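Local coordinates for UPF0098 protein CT_736 (Chlamydia trachomatis, PDB 3N08) that is of uncharacterised function but, as a bacterial relative of phosphatidylethanolamine-binding protein and Raf kinase inhibitor protein, probably binds phospholipid head groups or similar anionic ligands, at residues I67-S72 against F85-L90; V48-V53 against H108-Y113; A114-V119 against H139-A144. All blocks are in the same frame, centred on the assembly; numbering follows the deposited sequence. Where two conformers were deposited one is given.

Interaction 1 (I67-S72 against F85-L90); sequences IVYNLS and FAVQGL
Tyr69 and Val87 join strand 63-71 to the short edge strand 87-88, closing one side of the mixed sheet of this PEBP-type beta fold. They form an antiparallel hydrogen-bonded pair: Tyr69 N donates to Val87 O at 2.8 Å, and Val87 N answers to Tyr69 O at 2.9 Å. Val68 and Gln88 make the adjoining non-hydrogen-bonded pair, and Gly89 N extends the ladder to Ile67 O.

From the tyrosine CB, CG sits between the backbone N and the carbonyl carbon (chi1 75°), and the side chain runs beside that of Val87, pointing the same way. Tyr69 CD1 lies 3.9 Å from Val87 O, Tyr69 CE1 comes to 3.4 Å from Val87 CG1, and Tyr69 CZ stays 3.6 Å from that same methyl. Val87 CB stands over the ring face, displaced toward the rim, in a CH-pi contact. At the tip, OH meets the backbone oxygens of Glu124 and Ser122, which have to share its single proton, and this ties the ring to the loop that follows strand 108-117; Leu132 of helix 129-136 packs on it too.

Beyond Tyr69 the chain turns a corner: Asn70 and Leu71 both face Leu44 in a G1 beta bulge. Leu71 CD2 then rests 3.6 Å from Ala86 CB, and a water donates to both Asn70 O, at 2.7 Å, and Phe85 O.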
loop_
_atom_site.group_PDB
_atom_site.type_symbol
_atom_site.label_atom_id
_atom_site.label_comp_id
_atom_site.label_asym_id
_atom_site.label_seq_id
_atom_site.Cartn_x
_atom_site.Cartn_y
_atom_site.Cartn_z
ATOM N N ILE B 67 4.356 -19.847 -0.839
ATOM C CA ILE B 67 3.682 -19.640 0.418
ATOM C C ILE B 67 4.727 -19.503 1.516
ATOM O O ILE B 67 5.598 -20.378 1.679
ATOM C CB ILE B 67 2.779 -20.842 0.743
ATOM C CG1 ILE B 67 1.612 -20.905 -0.251
ATOM C CG2 ILE B 67 2.275 -20.772 2.190
ATOM C CD1 ILE B 67 0.647 -22.054 0.001
ATOM N N VAL B 68 4.561 -18.454 2.309
ATOM C CA VAL B 68 5.382 -18.256 3.501
ATOM C C VAL B 68 4.459 -17.815 4.628
ATOM O O VAL B 68 3.641 -16.936 4.444
ATOM C CB VAL B 68 6.456 -17.171 3.307
ATOM C CG1 VAL B 68 7.326 -17.048 4.546
ATOM C CG2 VAL B 68 7.319 -17.481 2.097
ATOM N N TYR B 69 4.587 -18.412 5.808
ATOM C CA TYR B 69 3.801 -17.944 6.924
ATOM C C TYR B 69 4.635 -17.941 8.199
ATOM O O TYR B 69 5.732 -18.497 8.246
ATOM C CB TYR B 69 2.493 -18.748 7.080
ATOM C CG TYR B 69 2.642 -20.139 7.647
ATOM C CD1 TYR B 69 2.888 -21.229 6.823
ATOM C CD2 TYR B 69 2.492 -20.356 9.010
ATOM C CE1 TYR B 69 3.003 -22.507 7.353
ATOM C CE2 TYR B 69 2.606 -21.612 9.537
ATOM C CZ TYR B 69 2.850 -22.675 8.710
ATOM O OH TYR B 69 2.953 -23.922 9.277
ATOM N N ASN B 70 4.094 -17.304 9.236
ATOM C CA ASN B 70 4.804 -17.104 10.484
ATOM C C ASN B 70 6.073 -16.284 10.314
ATOM O O ASN B 70 7.022 -16.442 11.070
ATOM C CB ASN B 70 5.047 -18.425 11.216
ATOM C CG ASN B 70 3.842 -18.874 12.023
ATOM O OD1 ASN B 70 2.814 -18.178 12.109
ATOM N ND2 ASN B 70 3.961 -20.043 12.625
ATOM N N LEU B 71 6.066 -15.394 9.337
ATOM C CA LEU B 71 7.106 -14.385 9.261
ATOM C C LEU B 71 7.008 -13.436 10.437
ATOM O O LEU B 71 5.909 -13.127 10.901
ATOM C CB LEU B 71 6.925 -13.563 8.008
ATOM C CG LEU B 71 7.463 -14.149 6.733
ATOM C CD1 LEU B 71 6.779 -13.462 5.561
ATOM C CD2 LEU B 71 8.995 -14.004 6.652
ATOM N N SER B 72 8.157 -12.956 10.906
ATOM C CA SER B 72 8.157 -11.893 11.908
ATOM C C SER B 72 7.448 -10.644 11.387
ATOM O O SER B 72 7.667 -10.232 10.269
ATOM C CB SER B 72 9.581 -11.515 12.275
ATOM O OG SER B 72 9.557 -10.368 13.087
ATOM N N PHE B 85 13.334 -16.952 7.363
ATOM C CA PHE B 85 13.244 -17.325 8.772
ATOM C C PHE B 85 11.773 -17.330 9.134
ATOM O O PHE B 85 11.265 -16.428 9.825
ATOM C CB PHE B 85 14.105 -16.378 9.631
ATOM C CG PHE B 85 15.561 -16.428 9.270
ATOM C CD1 PHE B 85 16.385 -17.415 9.796
ATOM C CD2 PHE B 85 16.109 -15.501 8.402
ATOM C CE1 PHE B 85 17.733 -17.483 9.436
ATOM C CE2 PHE B 85 17.466 -15.563 8.046
ATOM C CZ PHE B 85 18.270 -16.556 8.565
ATOM N N ALA B 86 11.089 -18.344 8.605
ATOM C CA ALA B 86 9.641 -18.503 8.701
ATOM C C ALA B 86 9.346 -19.863 8.090
ATOM O O ALA B 86 10.260 -20.600 7.736
ATOM C CB ALA B 86 8.927 -17.393 7.924
ATOM N N VAL B 87 8.079 -20.211 7.941
ATOM C CA VAL B 87 7.697 -21.513 7.420
ATOM C C VAL B 87 7.312 -21.355 5.962
ATOM O O VAL B 87 6.540 -20.469 5.615
ATOM C CB VAL B 87 6.507 -22.103 8.199
ATOM C CG1 VAL B 87 6.209 -23.502 7.719
ATOM C CG2 VAL B 87 6.786 -22.072 9.707
ATOM N N GLN B 88 7.849 -22.212 5.108
ATOM C CA GLN B 88 7.419 -22.233 3.710
ATOM C C GLN B 88 6.436 -23.355 3.471
ATOM O O GLN B 88 6.568 -24.468 3.993
ATOM C CB GLN B 88 8.617 -22.296 2.769
ATOM C CG GLN B 88 9.467 -21.031 2.882
ATOM C CD GLN B 88 10.635 -20.984 1.920
ATOM O OE1 GLN B 88 10.469 -20.714 0.734
ATOM N NE2 GLN B 88 11.836 -21.218 2.434
ATOM N N GLY B 89 5.403 -23.038 2.704
ATOM C CA GLY B 89 4.364 -23.992 2.368
ATOM C C GLY B 89 4.595 -24.559 0.987
ATOM O O GLY B 89 5.654 -24.354 0.379
ATOM N N LEU B 90 3.596 -25.287 0.503
ATOM C CA LEU B 90 3.687 -25.956 -0.775
ATOM C C LEU B 90 3.161 -25.113 -1.894
ATOM O O LEU B 90 2.106 -24.504 -1.784
ATOM C CB LEU B 90 2.888 -27.249 -0.733
ATOM C CG LEU B 90 3.356 -28.255 0.315
ATOM C CD1 LEU B 90 2.465 -29.485 0.230
ATOM C CD2 LEU B 90 4.819 -28.638 0.166
HETATM O O HOH W 1 5.785 -22.242 -1.519
HETATM O O HOH W 2 9.503 -16.282 12.002
HETATM O O HOH W 3 11.023 -13.658 10.002
#

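Interaction 2 (V48-V53 against H108-Y113); sequences VEDPDV and HRYYFY
Asp52 and Arg109 meet in a side-on salt bridge just past the end of strand 43-50, where the chain makes a type I turn from Asp50 to Val53. Arg109 bends at chi3 (-64°), which turns NE off the line of the chain, and the guanidinium ends up nearly coplanar with the carboxylate, 12° apart. NH2 reaches Asp52 OD1 at 2.8 Å and NE reaches OD2 at 2.9 Å, both on syn lone pairs. Arg109 N adds a third bond to OD2 from its anti side, so this oxygen is gripped twice by one residue.

Asp50 has CG anti to its backbone N (chi1 179°). OD2 accepts from His108 ND1 at 2.7 Å on its syn lone pair, near the edge of the imidazole, while OD1 takes Asp52 N at 2.8 Å from above the carboxylate plane, an Asx turn. Asp52 CB and O lie over a face of the His108 ring, and Asp105 holds NE2.

Farther back, Glu49 pairs with Tyr111, and Val48 CG1 sits over the centre of the Phe112 ring, 3.8 Å from its centroid. Glu49 OE2 lies at the edge of the Tyr113 ring, whose OH it reaches through a water; OE1 goes to Lys129. Asp50-Pro51-Asp52 and His108-Arg109 correspond to parts of the DPDxP and GxHR motifs that line the anion-binding pocket of PEBP relatives, consistent with such a site here.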
loop_
_atom_site.group_PDB
_atom_site.type_symbol
_atom_site.label_atom_id
_atom_site.label_comp_id
_atom_site.label_asym_id
_atom_site.label_seq_id
_atom_site.Cartn_x
_atom_site.Cartn_y
_atom_site.Cartn_z
ATOM N N VAL B 48 1.914 -16.012 -3.126
ATOM C CA VAL B 48 2.160 -15.515 -4.473
ATOM C C VAL B 48 1.504 -16.472 -5.434
ATOM O O VAL B 48 1.724 -17.689 -5.370
ATOM C CB VAL B 48 3.661 -15.422 -4.778
ATOM C CG1 VAL B 48 3.929 -14.851 -6.147
ATOM C CG2 VAL B 48 4.380 -14.623 -3.697
ATOM N N GLU B 49 0.715 -15.927 -6.339
ATOM C CA GLU B 49 -0.018 -16.768 -7.251
ATOM C C GLU B 49 -0.200 -16.152 -8.619
ATOM O O GLU B 49 -0.112 -14.938 -8.798
ATOM C CB GLU B 49 -1.349 -17.146 -6.656
ATOM C CG GLU B 49 -2.225 -15.982 -6.348
ATOM C CD GLU B 49 -3.466 -16.375 -5.540
ATOM O OE1 GLU B 49 -3.388 -17.320 -4.726
ATOM O OE2 GLU B 49 -4.528 -15.749 -5.729
ATOM N N ASP B 50 -0.504 -17.034 -9.581
ATOM C CA ASP B 50 -0.669 -16.691 -11.001
ATOM C C ASP B 50 -2.064 -17.111 -11.476
ATOM O O ASP B 50 -2.329 -18.285 -11.680
ATOM C CB ASP B 50 0.419 -17.408 -11.784
ATOM C CG ASP B 50 0.351 -17.163 -13.301
ATOM O OD1 ASP B 50 -0.469 -16.362 -13.781
ATOM O OD2 ASP B 50 1.203 -17.778 -14.002
ATOM N N PRO B 51 -2.986 -16.154 -11.609
ATOM C CA PRO B 51 -4.333 -16.466 -12.076
ATOM C C PRO B 51 -4.381 -16.590 -13.601
ATOM O O PRO B 51 -5.461 -16.810 -14.171
ATOM C CB PRO B 51 -5.135 -15.251 -11.601
ATOM C CG PRO B 51 -4.123 -14.118 -11.690
ATOM C CD PRO B 51 -2.836 -14.731 -11.242
ATOM N N ASP B 52 -3.239 -16.471 -14.275
ATOM C CA ASP B 52 -3.159 -16.485 -15.736
ATOM C C ASP B 52 -2.520 -17.787 -16.231
ATOM O O ASP B 52 -2.150 -17.933 -17.397
ATOM C CB ASP B 52 -2.370 -15.274 -16.249
ATOM C CG ASP B 52 -3.089 -13.967 -15.993
ATOM O OD1 ASP B 52 -4.311 -13.979 -15.810
ATOM O OD2 ASP B 52 -2.440 -12.906 -15.981
ATOM N N VAL B 53 -2.370 -18.758 -15.344
ATOM C CA VAL B 53 -1.876 -20.062 -15.737
ATOM C C VAL B 53 -2.812 -20.643 -16.817
ATOM O O VAL B 53 -4.026 -20.481 -16.759
ATOM C CB VAL B 53 -1.758 -20.977 -14.493
ATOM C CG1 VAL B 53 -3.129 -21.210 -13.859
ATOM C CG2 VAL B 53 -1.095 -22.304 -14.870
ATOM N N HIS B 108 1.886 -13.163 -18.126
ATOM C CA HIS B 108 1.036 -13.433 -16.959
ATOM C C HIS B 108 1.238 -12.396 -15.879
ATOM O O HIS B 108 2.286 -11.759 -15.810
ATOM C CB HIS B 108 1.373 -14.769 -16.300
ATOM C CG HIS B 108 1.105 -15.981 -17.130
ATOM N ND1 HIS B 108 1.245 -17.241 -16.597
ATOM C CD2 HIS B 108 0.767 -16.157 -18.428
ATOM C CE1 HIS B 108 0.979 -18.145 -17.520
ATOM N NE2 HIS B 108 0.712 -17.512 -18.647
ATOM N N ARG B 109 0.209 -12.260 -15.044
ATOM C CA ARG B 109 0.258 -11.469 -13.825
ATOM C C ARG B 109 0.514 -12.353 -12.621
ATOM O O ARG B 109 -0.096 -13.417 -12.475
ATOM C CB ARG B 109 -1.093 -10.758 -13.658
ATOM C CG ARG B 109 -1.414 -9.780 -14.744
ATOM C CD ARG B 109 -2.889 -9.377 -14.700
ATOM N NE ARG B 109 -3.753 -10.520 -14.977
ATOM C CZ ARG B 109 -5.067 -10.519 -14.860
ATOM N NH1 ARG B 109 -5.681 -9.404 -14.462
ATOM N NH2 ARG B 109 -5.756 -11.619 -15.145
ATOM N N TYR B 110 1.446 -11.917 -11.782
ATOM C CA TYR B 110 1.808 -12.608 -10.554
ATOM C C TYR B 110 1.442 -11.687 -9.396
ATOM O O TYR B 110 1.989 -10.580 -9.251
ATOM C CB TYR B 110 3.316 -12.968 -10.562
ATOM C CG TYR B 110 3.633 -13.886 -11.698
ATOM C CD1 TYR B 110 3.508 -15.257 -11.574
ATOM C CD2 TYR B 110 3.941 -13.369 -12.944
ATOM C CE1 TYR B 110 3.730 -16.104 -12.657
ATOM C CE2 TYR B 110 4.137 -14.197 -14.033
ATOM C CZ TYR B 110 4.044 -15.559 -13.876
ATOM O OH TYR B 110 4.227 -16.351 -14.994
ATOM N N TYR B 111 0.504 -12.160 -8.584
ATOM C CA TYR B 111 -0.016 -11.397 -7.452
ATOM C C TYR B 111 0.646 -11.881 -6.178
ATOM O O TYR B 111 0.747 -13.099 -5.920
ATOM C CB TYR B 111 -1.520 -11.559 -7.354
ATOM C CG TYR B 111 -2.264 -10.772 -8.405
ATOM C CD1 TYR B 111 -2.694 -9.477 -8.158
ATOM C CD2 TYR B 111 -2.535 -11.320 -9.658
ATOM C CE1 TYR B 111 -3.374 -8.755 -9.107
ATOM C CE2 TYR B 111 -3.208 -10.601 -10.604
ATOM C CZ TYR B 111 -3.624 -9.315 -10.328
ATOM O OH TYR B 111 -4.297 -8.615 -11.323
ATOM N N PHE B 112 1.122 -10.919 -5.396
ATOM C CA PHE B 112 1.787 -11.141 -4.130
ATOM C C PHE B 112 0.894 -10.557 -3.044
ATOM O O PHE B 112 0.602 -9.364 -3.041
ATOM C CB PHE B 112 3.109 -10.388 -4.094
ATOM C CG PHE B 112 4.122 -10.830 -5.106
ATOM C CD1 PHE B 112 3.953 -10.571 -6.469
ATOM C CD2 PHE B 112 5.252 -11.482 -4.705
ATOM C CE1 PHE B 112 4.916 -10.983 -7.380
ATOM C CE2 PHE B 112 6.205 -11.886 -5.616
ATOM C CZ PHE B 112 6.029 -11.630 -6.956
ATOM N N TYR B 113 0.392 -11.404 -2.166
ATOM C CA TYR B 113 -0.546 -10.987 -1.138
ATOM C C TYR B 113 0.126 -11.117 0.212
ATOM O O TYR B 113 0.645 -12.176 0.538
ATOM C CB TYR B 113 -1.787 -11.884 -1.158
ATOM C CG TYR B 113 -2.574 -11.803 -2.439
ATOM C CD1 TYR B 113 -3.247 -10.648 -2.778
ATOM C CD2 TYR B 113 -2.630 -12.862 -3.318
ATOM C CE1 TYR B 113 -3.991 -10.562 -3.966
ATOM C CE2 TYR B 113 -3.378 -12.789 -4.486
ATOM C CZ TYR B 113 -4.034 -11.635 -4.796
ATOM O OH TYR B 113 -4.762 -11.581 -5.983
HETATM O O HOH W 4 -4.561 -13.831 -7.711
#

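Interaction 3 (A114-V119 against H139-A144); sequences AYALDV and HIIATA
A classic beta bulge interrupts the antiparallel pairing of strands 108-117 and 140-150: Ile141 and Ala142 both face Ala116, and the register slips by one residue before Leu117 meets Ile140. Ala116 N donates to Ala142 O at 2.9 Å, while Ala116 O takes Ile141 N at 2.8 Å, nearly along the C=O axis. Ile141 CG1 lies 4.0 Å from Ala116 CB. Toward the other end, Ala114 O receives Ala144 N and, in the conformer given, Thr143 OG1, the two donors arriving from opposite faces of its plane.

Ala114, Ala116, Ala142 and Ala144 share a face, on which Leu6 of strand 5-7 packs against Ala114 and Ala144. On the other face the Tyr115 side chain lies beside that of Ile140, CD2 to CD1 at 4.0 Å, and Leu117 CD2 touches Ile140 CG1 at 3.8 Å; Met136 of helix 129-136 packs on Tyr115 and Leu117. Asp118 N closes the pairing on His139 O at 3.0 Å, and the His139 ND1 bond to Asp118 OD1 is weak. Thr143, in a non-hydrogen-bonded pair with Tyr115, turns its N-H away from strand 108-117 to Asp137 of the second subunit. This is a bulged antiparallel ladder in a PEBP-type sheet.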
loop_
_atom_site.group_PDB
_atom_site.type_symbol
_atom_site.label_atom_id
_atom_site.label_comp_id
_atom_site.label_asym_id
_atom_site.label_seq_id
_atom_site.Cartn_x
_atom_site.Cartn_y
_atom_site.Cartn_z
ATOM N N ALA B 114 0.066 -10.055 1.005
ATOM C CA ALA B 114 0.537 -10.105 2.370
ATOM C C ALA B 114 -0.646 -10.001 3.323
ATOM O O ALA B 114 -1.613 -9.255 3.082
ATOM C CB ALA B 114 1.517 -8.977 2.643
ATOM N N TYR B 115 -0.559 -10.728 4.421
ATOM C CA TYR B 115 -1.571 -10.717 5.463
ATOM C C TYR B 115 -0.869 -10.535 6.800
ATOM O O TYR B 115 0.042 -11.277 7.106
ATOM C CB TYR B 115 -2.361 -12.045 5.483
ATOM C CG TYR B 115 -2.913 -12.478 4.141
ATOM C CD1 TYR B 115 -2.115 -13.160 3.244
ATOM C CD2 TYR B 115 -4.223 -12.231 3.777
ATOM C CE1 TYR B 115 -2.600 -13.577 2.017
ATOM C CE2 TYR B 115 -4.711 -12.658 2.532
ATOM C CZ TYR B 115 -3.886 -13.327 1.672
ATOM O OH TYR B 115 -4.343 -13.766 0.440
ATOM N N ALA B 116 -1.350 -9.595 7.609
ATOM C CA ALA B 116 -0.905 -9.460 8.990
ATOM C C ALA B 116 -1.925 -10.163 9.868
ATOM O O ALA B 116 -3.133 -9.914 9.760
ATOM C CB ALA B 116 -0.806 -7.986 9.390
ATOM N N LEU B 117 -1.433 -11.035 10.742
ATOM C CA LEU B 117 -2.288 -11.783 11.675
ATOM C C LEU B 117 -2.039 -11.353 13.114
ATOM O O LEU B 117 -0.918 -10.965 13.463
ATOM C CB LEU B 117 -2.006 -13.283 11.585
ATOM C CG LEU B 117 -1.943 -13.957 10.230
ATOM C CD1 LEU B 117 -1.822 -15.462 10.443
ATOM C CD2 LEU B 117 -3.169 -13.643 9.414
ATOM N N ASP B 118 -3.066 -11.466 13.950
ATOM C CA ASP B 118 -2.904 -11.207 15.382
ATOM C C ASP B 118 -2.570 -12.460 16.196
ATOM O O ASP B 118 -2.748 -12.476 17.422
ATOM C CB ASP B 118 -4.158 -10.540 15.937
ATOM C CG ASP B 118 -5.397 -11.396 15.766
ATOM O OD1 ASP B 118 -5.321 -12.596 15.428
ATOM O OD2 ASP B 118 -6.496 -10.857 16.044
ATOM N N VAL B 119 -2.084 -13.494 15.527
ATOM C CA VAL B 119 -1.656 -14.713 16.170
ATOM C C VAL B 119 -0.461 -15.259 15.392
ATOM O O VAL B 119 -0.212 -14.863 14.237
ATOM C CB VAL B 119 -2.749 -15.814 16.188
ATOM C CG1 VAL B 119 -4.014 -15.341 16.927
ATOM C CG2 VAL B 119 -3.080 -16.304 14.785
ATOM N N HIS B 139 -8.196 -14.158 12.085
ATOM C CA HIS B 139 -6.987 -13.574 12.650
ATOM C C HIS B 139 -6.388 -12.526 11.738
ATOM O O HIS B 139 -5.375 -11.933 12.100
ATOM C CB HIS B 139 -5.944 -14.660 12.913
ATOM C CG HIS B 139 -6.438 -15.775 13.771
ATOM N ND1 HIS B 139 -6.775 -15.593 15.091
ATOM C CD2 HIS B 139 -6.645 -17.083 13.503
ATOM C CE1 HIS B 139 -7.190 -16.738 15.600
ATOM N NE2 HIS B 139 -7.119 -17.660 14.659
ATOM N N ILE B 140 -6.965 -12.318 10.555
ATOM C CA ILE B 140 -6.396 -11.330 9.608
ATOM C C ILE B 140 -6.780 -9.909 9.996
ATOM O O ILE B 140 -7.969 -9.548 10.030
ATOM C CB ILE B 140 -6.861 -11.570 8.157
ATOM C CG1 ILE B 140 -6.519 -12.984 7.714
ATOM C CG2 ILE B 140 -6.228 -10.574 7.216
ATOM C CD1 ILE B 140 -7.080 -13.338 6.352
ATOM N N ILE B 141 -5.780 -9.080 10.268
ATOM C CA ILE B 141 -6.045 -7.712 10.666
ATOM C C ILE B 141 -5.751 -6.706 9.570
ATOM O O ILE B 141 -6.276 -5.593 9.609
ATOM C CB ILE B 141 -5.355 -7.359 12.003
ATOM C CG1 ILE B 141 -3.835 -7.404 11.906
ATOM C CG2 ILE B 141 -5.899 -8.264 13.123
ATOM C CD1 ILE B 141 -3.146 -7.041 13.236
ATOM N N ALA B 142 -4.971 -7.090 8.570
ATOM C CA ALA B 142 -4.697 -6.207 7.430
ATOM C C ALA B 142 -4.169 -7.030 6.284
ATOM O O ALA B 142 -3.618 -8.115 6.494
ATOM C CB ALA B 142 -3.669 -5.144 7.819
ATOM N N THR B 143 -4.288 -6.480 5.084
ATOM C CA THR B 143 -3.744 -7.120 3.913
ATOM C C THR B 143 -3.060 -6.064 3.056
ATOM O O THR B 143 -3.272 -4.855 3.255
ATOM C CB THR B 143 -4.863 -7.843 3.142
ATOM O OG1 THR B 143 -4.325 -8.740 2.160
ATOM C CG2 THR B 143 -5.800 -6.831 2.502
ATOM N N ALA B 144 -2.213 -6.528 2.152
ATOM C CA ALA B 144 -1.611 -5.689 1.136
ATOM C C ALA B 144 -1.363 -6.520 -0.112
ATOM O O ALA B 144 -1.351 -7.752 -0.061
ATOM C CB ALA B 144 -0.331 -5.065 1.639
#

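All three contacts belong to one mixed sheet, in strand order 140-150, 108-117, 43-50, 63-71, 87-88. Interaction 1 joins the last two strands, interaction 2 the pair 43-50 and 108-117, and interaction 3 the pair 108-117 and 140-150; the pairing of 43-50 with 63-71 links interaction 1 to interaction 2, so the contacts span five strands. Interactions 2 and 3 share strand 108-117 and touch where Tyr113 CB packs on Ala144 O, their centres about 20 Å apart. Interaction 1 is centred about 18 Å from interaction 2 and 14 Å from interaction 3. In sequence, interaction 1 nests within the loop closed by interaction 2; interaction 3 follows, its Ala142 and Thr143 also meeting the second subunit.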